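Long-range contact in VP35 (Myotis lucifugus, PDB 6DKU), which probably antagonises innate immune signalling through this interferon inhibitory domain, as a bat-genome homolog of the filoviral polymerase cofactor VP35: residues L16-F27 / A61-T69. The protein carries 1 engineered substitution. Sequence-based numbering, arbitrary orientation.
Unlike the reference sequence in segment 16-27: Gly18 (reference Ser).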
loop_
_atom_site.group_PDB
_atom_site.type_symbol
_atom_site.label_atom_id
_atom_site.label_comp_id
_atom_site.label_asym_id
_atom_site.label_seq_id
_atom_site.Cartn_x
_atom_site.Cartn_y
_atom_site.Cartn_z
ATOM N N LEU A 16 5.734 5.557 -8.587
ATOM C CA LEU A 16 6.361 4.561 -7.724
ATOM C C LEU A 16 6.323 3.175 -8.353
ATOM O O LEU A 16 7.315 2.442 -8.297
ATOM C CB LEU A 16 5.719 4.550 -6.339
ATOM C CG LEU A 16 6.447 5.438 -5.326
ATOM C CD1 LEU A 16 6.012 6.893 -5.464
ATOM C CD2 LEU A 16 6.226 4.939 -3.904
ATOM N N THR A 17 5.203 2.793 -8.970
ATOM C CA THR A 17 5.177 1.451 -9.549
ATOM C C THR A 17 6.034 1.347 -10.802
ATOM O O THR A 17 6.331 0.227 -11.229
ATOM C CB THR A 17 3.745 1.003 -9.863
ATOM O OG1 THR A 17 3.083 2.009 -10.633
ATOM C CG2 THR A 17 2.972 0.760 -8.578
ATOM N N GLY A 18 6.438 2.475 -11.394
ATOM C CA GLY A 18 7.448 2.426 -12.438
ATOM C C GLY A 18 8.723 1.715 -12.018
ATOM O O GLY A 18 9.365 1.055 -12.838
ATOM N N TYR A 19 9.104 1.821 -10.740
ATOM C CA TYR A 19 10.333 1.187 -10.274
ATOM C C TYR A 19 10.175 -0.304 -10.025
ATOM O O TYR A 19 11.177 -0.997 -9.832
ATOM C CB TYR A 19 10.840 1.870 -9.000
ATOM C CG TYR A 19 11.260 3.298 -9.241
ATOM C CD1 TYR A 19 10.351 4.336 -9.106
ATOM C CD2 TYR A 19 12.555 3.607 -9.625
ATOM C CE1 TYR A 19 10.715 5.635 -9.340
ATOM C CE2 TYR A 19 12.933 4.910 -9.859
ATOM C CZ TYR A 19 12.008 5.921 -9.716
ATOM O OH TYR A 19 12.366 7.228 -9.947
ATOM N N LEU A 20 8.960 -0.815 -10.022
ATOM C CA LEU A 20 8.750 -2.244 -9.878
ATOM C C LEU A 20 8.751 -2.917 -11.247
ATOM O O LEU A 20 8.523 -2.283 -12.279
ATOM C CB LEU A 20 7.434 -2.511 -9.155
ATOM C CG LEU A 20 7.298 -1.786 -7.818
ATOM C CD1 LEU A 20 5.974 -2.132 -7.164
ATOM C CD2 LEU A 20 8.466 -2.161 -6.912
ATOM N N THR A 21 9.030 -4.218 -11.246
ATOM C CA THR A 21 8.877 -5.015 -12.453
ATOM C C THR A 21 8.120 -6.294 -12.124
ATOM O O THR A 21 7.464 -6.386 -11.081
ATOM C CB THR A 21 10.238 -5.342 -13.082
ATOM O OG1 THR A 21 11.074 -5.994 -12.122
ATOM C CG2 THR A 21 10.930 -4.079 -13.577
ATOM N N GLY A 22 8.197 -7.279 -13.013
ATOM C CA GLY A 22 7.579 -8.562 -12.795
ATOM C C GLY A 22 6.070 -8.484 -12.744
ATOM O O GLY A 22 5.466 -7.441 -13.022
ATOM N N PRO A 23 5.428 -9.597 -12.388
ATOM C CA PRO A 23 3.972 -9.592 -12.246
ATOM C C PRO A 23 3.547 -8.697 -11.096
ATOM O O PRO A 23 4.336 -8.349 -10.215
ATOM C CB PRO A 23 3.635 -11.059 -11.962
ATOM C CG PRO A 23 4.876 -11.616 -11.370
ATOM C CD PRO A 23 6.007 -10.909 -12.056
ATOM N N ARG A 24 2.274 -8.319 -11.118
ATOM C CA ARG A 24 1.753 -7.449 -10.074
ATOM C C ARG A 24 1.724 -8.216 -8.762
ATOM O O ARG A 24 1.241 -9.350 -8.711
ATOM C CB ARG A 24 0.363 -6.936 -10.450
ATOM C CG ARG A 24 -0.364 -6.229 -9.324
ATOM C CD ARG A 24 -1.846 -6.085 -9.606
ATOM N NE ARG A 24 -2.454 -5.092 -8.727
ATOM C CZ ARG A 24 -2.925 -3.917 -9.127
ATOM N NH1 ARG A 24 -2.868 -3.572 -10.402
ATOM N NH2 ARG A 24 -3.462 -3.084 -8.250
ATOM N N THR A 25 2.299 -7.622 -7.711
ATOM C CA THR A 25 2.347 -8.258 -6.395
ATOM C C THR A 25 1.863 -7.310 -5.309
ATOM O O THR A 25 1.391 -6.204 -5.596
ATOM C CB THR A 25 3.767 -8.724 -6.036
ATOM O OG1 THR A 25 4.591 -7.588 -5.745
ATOM C CG2 THR A 25 4.392 -9.525 -7.162
ATOM N N ALA A 26 2.009 -7.721 -4.048
ATOM C CA ALA A 26 1.564 -6.873 -2.953
ATOM C C ALA A 26 2.353 -5.577 -2.836
ATOM O O ALA A 26 1.931 -4.695 -2.086
ATOM C CB ALA A 26 1.642 -7.630 -1.630
ATOM N N PHE A 27 3.492 -5.435 -3.520
ATOM C CA PHE A 27 4.191 -4.154 -3.455
ATOM C C PHE A 27 3.446 -3.098 -4.260
ATOM O O PHE A 27 3.272 -1.963 -3.796
ATOM C CB PHE A 27 5.637 -4.303 -3.935
ATOM C CG PHE A 27 6.560 -4.915 -2.908
ATOM C CD1 PHE A 27 7.088 -4.150 -1.879
ATOM C CD2 PHE A 27 6.894 -6.264 -2.968
ATOM C CE1 PHE A 27 7.938 -4.713 -0.928
ATOM C CE2 PHE A 27 7.743 -6.836 -2.023
ATOM C CZ PHE A 27 8.261 -6.058 -1.002
ATOM N N ALA A 61 13.546 -0.308 -4.657
ATOM C CA ALA A 61 12.171 0.186 -4.664
ATOM C C ALA A 61 11.317 -0.525 -3.621
ATOM O O ALA A 61 10.534 0.118 -2.911
ATOM C CB ALA A 61 11.559 0.017 -6.053
ATOM N N HIS A 62 11.459 -1.852 -3.509
ATOM C CA HIS A 62 10.667 -2.613 -2.547
ATOM C C HIS A 62 10.938 -2.145 -1.128
ATOM O O HIS A 62 10.007 -1.848 -0.360
ATOM C CB HIS A 62 10.974 -4.105 -2.678
ATOM C CG HIS A 62 10.753 -4.651 -4.052
ATOM N ND1 HIS A 62 11.577 -4.352 -5.116
ATOM C CD2 HIS A 62 9.802 -5.485 -4.534
ATOM C CE1 HIS A 62 11.138 -4.970 -6.198
ATOM N NE2 HIS A 62 10.062 -5.664 -5.872
ATOM N N ALA A 63 12.222 -2.078 -0.762
ATOM C CA ALA A 63 12.589 -1.605 0.568
ATOM C C ALA A 63 12.052 -0.207 0.809
ATOM O O ALA A 63 11.471 0.059 1.860
ATOM C CB ALA A 63 14.106 -1.631 0.755
ATOM N N ALA A 64 12.223 0.695 -0.161
ATOM C CA ALA A 64 11.768 2.072 0.016
ATOM C C ALA A 64 10.271 2.132 0.278
ATOM O O ALA A 64 9.818 2.842 1.189
ATOM C CB ALA A 64 12.127 2.903 -1.216
ATOM N N ILE A 65 9.490 1.388 -0.515
ATOM C CA ILE A 65 8.039 1.343 -0.336
ATOM C C ILE A 65 7.686 0.900 1.079
ATOM O O ILE A 65 6.875 1.539 1.759
ATOM C CB ILE A 65 7.402 0.424 -1.391
ATOM C CG1 ILE A 65 7.458 1.076 -2.768
ATOM C CG2 ILE A 65 5.977 0.076 -1.015
ATOM C CD1 ILE A 65 7.288 0.072 -3.893
ATOM N N ILE A 66 8.296 -0.195 1.553
ATOM C CA ILE A 66 8.044 -0.613 2.935
ATOM C C ILE A 66 8.497 0.465 3.920
ATOM O O ILE A 66 7.879 0.679 4.981
ATOM C CB ILE A 66 8.737 -1.969 3.198
ATOM C CG1 ILE A 66 7.967 -3.110 2.517
ATOM C CG2 ILE A 66 8.871 -2.232 4.686
ATOM C CD1 ILE A 66 8.635 -4.473 2.630
ATOM N N SER A 67 9.557 1.187 3.564
ATOM C CA SER A 67 10.144 2.184 4.443
ATOM C C SER A 67 9.199 3.351 4.656
ATOM O O SER A 67 9.261 4.000 5.704
ATOM C CB SER A 67 11.478 2.665 3.866
ATOM O OG SER A 67 11.966 3.812 4.543
ATOM N N ILE A 68 8.326 3.640 3.684
ATOM C CA ILE A 68 7.317 4.674 3.911
ATOM C C ILE A 68 6.371 4.250 5.024
ATOM O O ILE A 68 6.049 5.038 5.919
ATOM C CB ILE A 68 6.547 5.010 2.618
ATOM C CG1 ILE A 68 7.471 5.242 1.410
ATOM C CG2 ILE A 68 5.622 6.200 2.833
ATOM C CD1 ILE A 68 6.668 5.202 0.090
ATOM N N THR A 69 5.904 2.999 4.976
ATOM C CA THR A 69 5.036 2.506 6.045
ATOM C C THR A 69 5.749 2.493 7.394
ATOM O O THR A 69 5.099 2.555 8.448
ATOM C CB THR A 69 4.520 1.103 5.722
ATOM O OG1 THR A 69 5.622 0.197 5.746
ATOM C CG2 THR A 69 3.884 1.085 4.348
#
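Phe27 and His62 meet because both turn their rings back beside their own backbone N, with CG opposite the carbonyl carbon (chi1 -78° and -57°). The imidazole then presents its edge to one face of the phenyl ring in a T-shaped pair, centroids 4.6 Å apart and planes at 81°. CD2 of His62 leads, 3.4 Å from Phe27 CD2, while CB of the same histidine makes a CH-pi contact over that face. Phe27 suits its place as a broad apolar ring that takes this edge and, obliquely, Ile66 CD1, 3.6 Å from Phe27 CE1. A flat, narrow ring suits His62: its edge serves Phe27 and one of its faces receives Leu20 CD2, 4.0 Å from the imidazole centroid. Leu20 CD2 also touches Ala61 CB and lies 3.9 Å from Ile65 CD1, leucine and isoleucine meeting tip to tip. Small Ala61 lets the two backbones come near, its CB meeting Tyr19 CB. Deeper in, branched Leu16 puts CD2 against Ile68 CD1, again tip to tip; the CG1-CD1 arms of the isoleucines reach across from their helix. No hydrogen bond crosses this largely apolar contact; within 16-27, Thr25 OG1 N-caps the helix that carries Phe27, accepting from Phe27 N at 3.3 Å. Thus the end of helix 9-18, the turn after it and the start of helix 26-37 pack along helix 61-71 in the helical subdomain of the interferon inhibitory domain. Val31 of helix 26-37 touches Leu16 and Ile65, Phe51 of helix 41-56 meets the Tyr19 ring edge-to-face, and Phe27 reaches Ile128, just beyond strand 122-127, where helical and beta-sheet parts meet.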